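Local coordinates for protein aminoacyl-tRNA synthetase (Cryptosporidium parvum, PDB 5F9Z) that probably charges tRNA(Pro) with proline at the expense of ATP, and binds halofuginone together with an ATP analogue, at residues T161-T166 and V282-H287. Sequence-based numbering, arbitrary orientation.
With ANP (phosphoaminophosphonic acid-adenylate ester), chain D.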
loop_
_atom_site.group_PDB
_atom_site.type_symbol
_atom_site.label_atom_id
_atom_site.label_comp_id
_atom_site.label_asym_id
_atom_site.label_seq_id
_atom_site.Cartn_x
_atom_site.Cartn_y
_atom_site.Cartn_z
ATOM N N THR A 161 -7.901 -8.982 7.483
ATOM C CA THR A 161 -6.661 -9.453 6.890
ATOM C C THR A 161 -5.546 -8.538 7.382
ATOM O O THR A 161 -5.721 -7.307 7.390
ATOM C CB THR A 161 -6.731 -9.447 5.355
ATOM O OG1 THR A 161 -7.841 -10.242 4.920
ATOM C CG2 THR A 161 -5.449 -10.006 4.753
ATOM N N PRO A 162 -4.417 -9.086 7.826
ATOM C CA PRO A 162 -3.306 -8.232 8.268
ATOM C C PRO A 162 -2.933 -7.208 7.205
ATOM O O PRO A 162 -2.851 -7.524 6.014
ATOM C CB PRO A 162 -2.176 -9.234 8.518
ATOM C CG PRO A 162 -2.888 -10.493 8.893
ATOM C CD PRO A 162 -4.145 -10.515 8.062
ATOM N N PHE A 163 -2.738 -5.965 7.650
ATOM C CA PHE A 163 -2.475 -4.810 6.795
ATOM C C PHE A 163 -3.667 -4.466 5.906
ATOM O O PHE A 163 -4.158 -3.333 5.939
ATOM C CB PHE A 163 -1.231 -5.035 5.929
ATOM C CG PHE A 163 0.018 -5.304 6.716
ATOM C CD1 PHE A 163 0.643 -4.287 7.420
ATOM C CD2 PHE A 163 0.579 -6.570 6.738
ATOM C CE1 PHE A 163 1.797 -4.532 8.140
ATOM C CE2 PHE A 163 1.734 -6.820 7.453
ATOM C CZ PHE A 163 2.343 -5.798 8.154
ATOM N N ILE A 164 -4.139 -5.436 5.117
ATOM C CA ILE A 164 -5.145 -5.155 4.091
ATOM C C ILE A 164 -6.409 -4.573 4.715
ATOM O O ILE A 164 -6.916 -3.532 4.277
ATOM C CB ILE A 164 -5.455 -6.427 3.281
ATOM C CG1 ILE A 164 -4.170 -7.011 2.686
ATOM C CG2 ILE A 164 -6.464 -6.122 2.184
ATOM C CD1 ILE A 164 -3.460 -6.080 1.729
ATOM N N ARG A 165 -6.942 -5.235 5.741
ATOM C CA ARG A 165 -8.159 -4.776 6.412
ATOM C C ARG A 165 -8.033 -5.106 7.896
ATOM O O ARG A 165 -8.234 -6.254 8.302
ATOM C CB ARG A 165 -9.403 -5.414 5.804
ATOM C CG ARG A 165 -10.704 -4.940 6.430
ATOM C CD ARG A 165 -11.910 -5.445 5.656
ATOM N NE ARG A 165 -11.862 -5.044 4.253
ATOM C CZ ARG A 165 -12.251 -3.856 3.800
ATOM N NH1 ARG A 165 -12.718 -2.944 4.642
ATOM N NH2 ARG A 165 -12.172 -3.578 2.505
ATOM N N THR A 166 -7.706 -4.097 8.698
ATOM C CA THR A 166 -7.537 -4.256 10.133
ATOM C C THR A 166 -8.485 -3.318 10.870
ATOM O O THR A 166 -8.800 -2.224 10.390
ATOM C CB THR A 166 -6.091 -3.978 10.559
ATOM O OG1 THR A 166 -5.781 -2.598 10.329
ATOM C CG2 THR A 166 -5.129 -4.839 9.757
ATOM N N VAL A 282 -0.159 -5.184 0.558
ATOM C CA VAL A 282 -0.171 -5.331 -0.895
ATOM C C VAL A 282 1.243 -5.549 -1.416
ATOM O O VAL A 282 1.470 -6.358 -2.325
ATOM C CB VAL A 282 -0.833 -4.105 -1.551
ATOM C CG1 VAL A 282 -0.896 -4.277 -3.063
ATOM C CG2 VAL A 282 -2.222 -3.877 -0.977
ATOM N N MET A 283 2.217 -4.840 -0.842
ATOM C CA MET A 283 3.606 -5.013 -1.253
ATOM C C MET A 283 4.122 -6.400 -0.888
ATOM O O MET A 283 4.866 -7.013 -1.663
ATOM C CB MET A 283 4.471 -3.920 -0.623
ATOM C CG MET A 283 5.960 -4.026 -0.917
ATOM S SD MET A 283 6.844 -5.019 0.301
ATOM C CE MET A 283 6.409 -4.162 1.812
ATOM N N ILE A 284 3.739 -6.909 0.285
ATOM C CA ILE A 284 4.168 -8.244 0.701
ATOM C C ILE A 284 3.616 -9.298 -0.249
ATOM O O ILE A 284 4.348 -10.173 -0.730
ATOM C CB ILE A 284 3.734 -8.519 2.152
ATOM C CG1 ILE A 284 4.455 -7.581 3.119
ATOM C CG2 ILE A 284 3.993 -9.972 2.521
ATOM C CD1 ILE A 284 3.791 -7.493 4.476
ATOM N N MET A 285 2.312 -9.232 -0.533
ATOM C CA MET A 285 1.688 -10.226 -1.401
ATOM C C MET A 285 2.233 -10.159 -2.819
ATOM O O MET A 285 2.270 -11.179 -3.519
ATOM C CB MET A 285 0.171 -10.030 -1.410
ATOM C CG MET A 285 -0.486 -10.180 -0.049
ATOM S SD MET A 285 -2.250 -9.816 -0.100
ATOM C CE MET A 285 -2.741 -10.288 1.555
ATOM N N THR A 286 2.664 -8.977 -3.259
ATOM C CA THR A 286 3.129 -8.818 -4.633
ATOM C C THR A 286 4.470 -9.512 -4.853
ATOM O O THR A 286 4.650 -10.236 -5.837
ATOM C CB THR A 286 3.233 -7.332 -4.980
ATOM O OG1 THR A 286 1.945 -6.715 -4.857
ATOM C CG2 THR A 286 3.738 -7.152 -6.396
ATOM N N HIS A 287 5.420 -9.310 -3.940
ATOM C CA HIS A 287 6.798 -9.728 -4.166
ATOM C C HIS A 287 7.185 -11.012 -3.445
ATOM O O HIS A 287 8.105 -11.701 -3.897
ATOM C CB HIS A 287 7.763 -8.617 -3.740
ATOM C CG HIS A 287 7.495 -7.299 -4.398
ATOM N ND1 HIS A 287 7.542 -7.126 -5.764
ATOM C CD2 HIS A 287 7.182 -6.089 -3.876
ATOM C CE1 HIS A 287 7.266 -5.868 -6.056
ATOM N NE2 HIS A 287 7.045 -5.217 -4.928
HETATM P PG ANP D . -13.723 -0.148 1.954
HETATM O O1G ANP D . -15.119 -0.374 1.468
HETATM O O2G ANP D . -12.806 -1.332 1.461
HETATM O O3G ANP D . -13.708 -0.113 3.535
HETATM P PB ANP D . -13.210 2.580 2.417
HETATM O O1B ANP D . -14.150 3.693 1.873
HETATM O O2B ANP D . -13.720 2.104 3.738
HETATM N N3B ANP D . -13.138 1.311 1.319
HETATM P PA ANP D . -11.498 4.664 2.948
HETATM O O1A ANP D . -12.313 5.091 4.106
HETATM O O2A ANP D . -11.740 5.477 1.673
HETATM O O3A ANP D . -11.765 3.140 2.585
HETATM O "O5'" ANP D . -9.975 4.718 3.384
HETATM C "C5'" ANP D . -8.937 5.126 2.466
HETATM C "C4'" ANP D . -8.137 3.915 2.057
HETATM O "O4'" ANP D . -7.749 3.184 3.234
HETATM C "C3'" ANP D . -8.881 2.904 1.194
HETATM O "O3'" ANP D . -8.777 3.248 -0.182
HETATM C "C2'" ANP D . -8.149 1.594 1.505
HETATM O "O2'" ANP D . -7.031 1.403 0.646
HETATM C "C1'" ANP D . -7.683 1.798 2.953
HETATM N N9 ANP D . -8.484 1.094 3.951
HETATM C C8 ANP D . -9.846 1.136 4.099
HETATM N N7 ANP D . -10.298 0.409 5.092
HETATM C C5 ANP D . -9.151 -0.144 5.642
HETATM C C6 ANP D . -8.947 -1.014 6.731
HETATM N N6 ANP D . -9.931 -1.499 7.491
HETATM N N1 ANP D . -7.674 -1.374 7.016
HETATM C C2 ANP D . -6.684 -0.892 6.259
HETATM N N3 ANP D . -6.757 -0.068 5.210
HETATM C C4 ANP D . -8.026 0.272 4.952
#
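Ile164 and Phe163 of the loop 161-166 pack against Val282, Ile284 and Met285 on the helix 278-287. The loop joins the antiparallel strands 144-153 and 168-178. It is the loop of class II motif 2, and it packs here on the helix of motif 3, next to the ATP site of the synthetase core. The contact is apolar and buried. Ile164 touches two helix residues. Its CD1 lies 3.6 Å from N of Val282 and 3.7 Å from CG2 of Val282, the two side chains meeting at about a right angle. Its CG1 is approached tip to tip by Met285. The methionine is extended beyond CG (chi2 176°), which carries its CE to 3.7 Å from CG1 of Ile164. The same methyl group also reaches toward CG2 of Thr161, more loosely. Phe163 meets the methyl end of Ile284 obliquely, with CE2 3.7 Å from CD1.

Tyr30 of helix 26-36 touches both Phe163 and Met285, and the C-terminal Tyr511 touches Ile164 and Met285. Arg278, at the start of the motif 3 helix, ties the two motifs directly through a hydrogen bond between its NE and O of Ile164. Two backbone hydrogen bonds join Thr161 and Arg165; with Ile164 and Arg165 both facing Thr161, this fits a classic beta bulge.

Arg165 of the bulge and Thr166 after it bind the nucleotide analogue. Thr166 reads the adenine edge with its backbone: its N donates to N1, and its O accepts from N6. The Arg165 chain bends at chi3 (-57°), and its guanidinium meets the gamma-phosphate edge-on with two bonds, NH1 to O3G and NH2 to O2G. A salt bridge from NH1 to Glu156 probably helps to position this group. NH2 of Arg165 donates to O2G of the analogue at 2.6 Å, nearly straight at 172°.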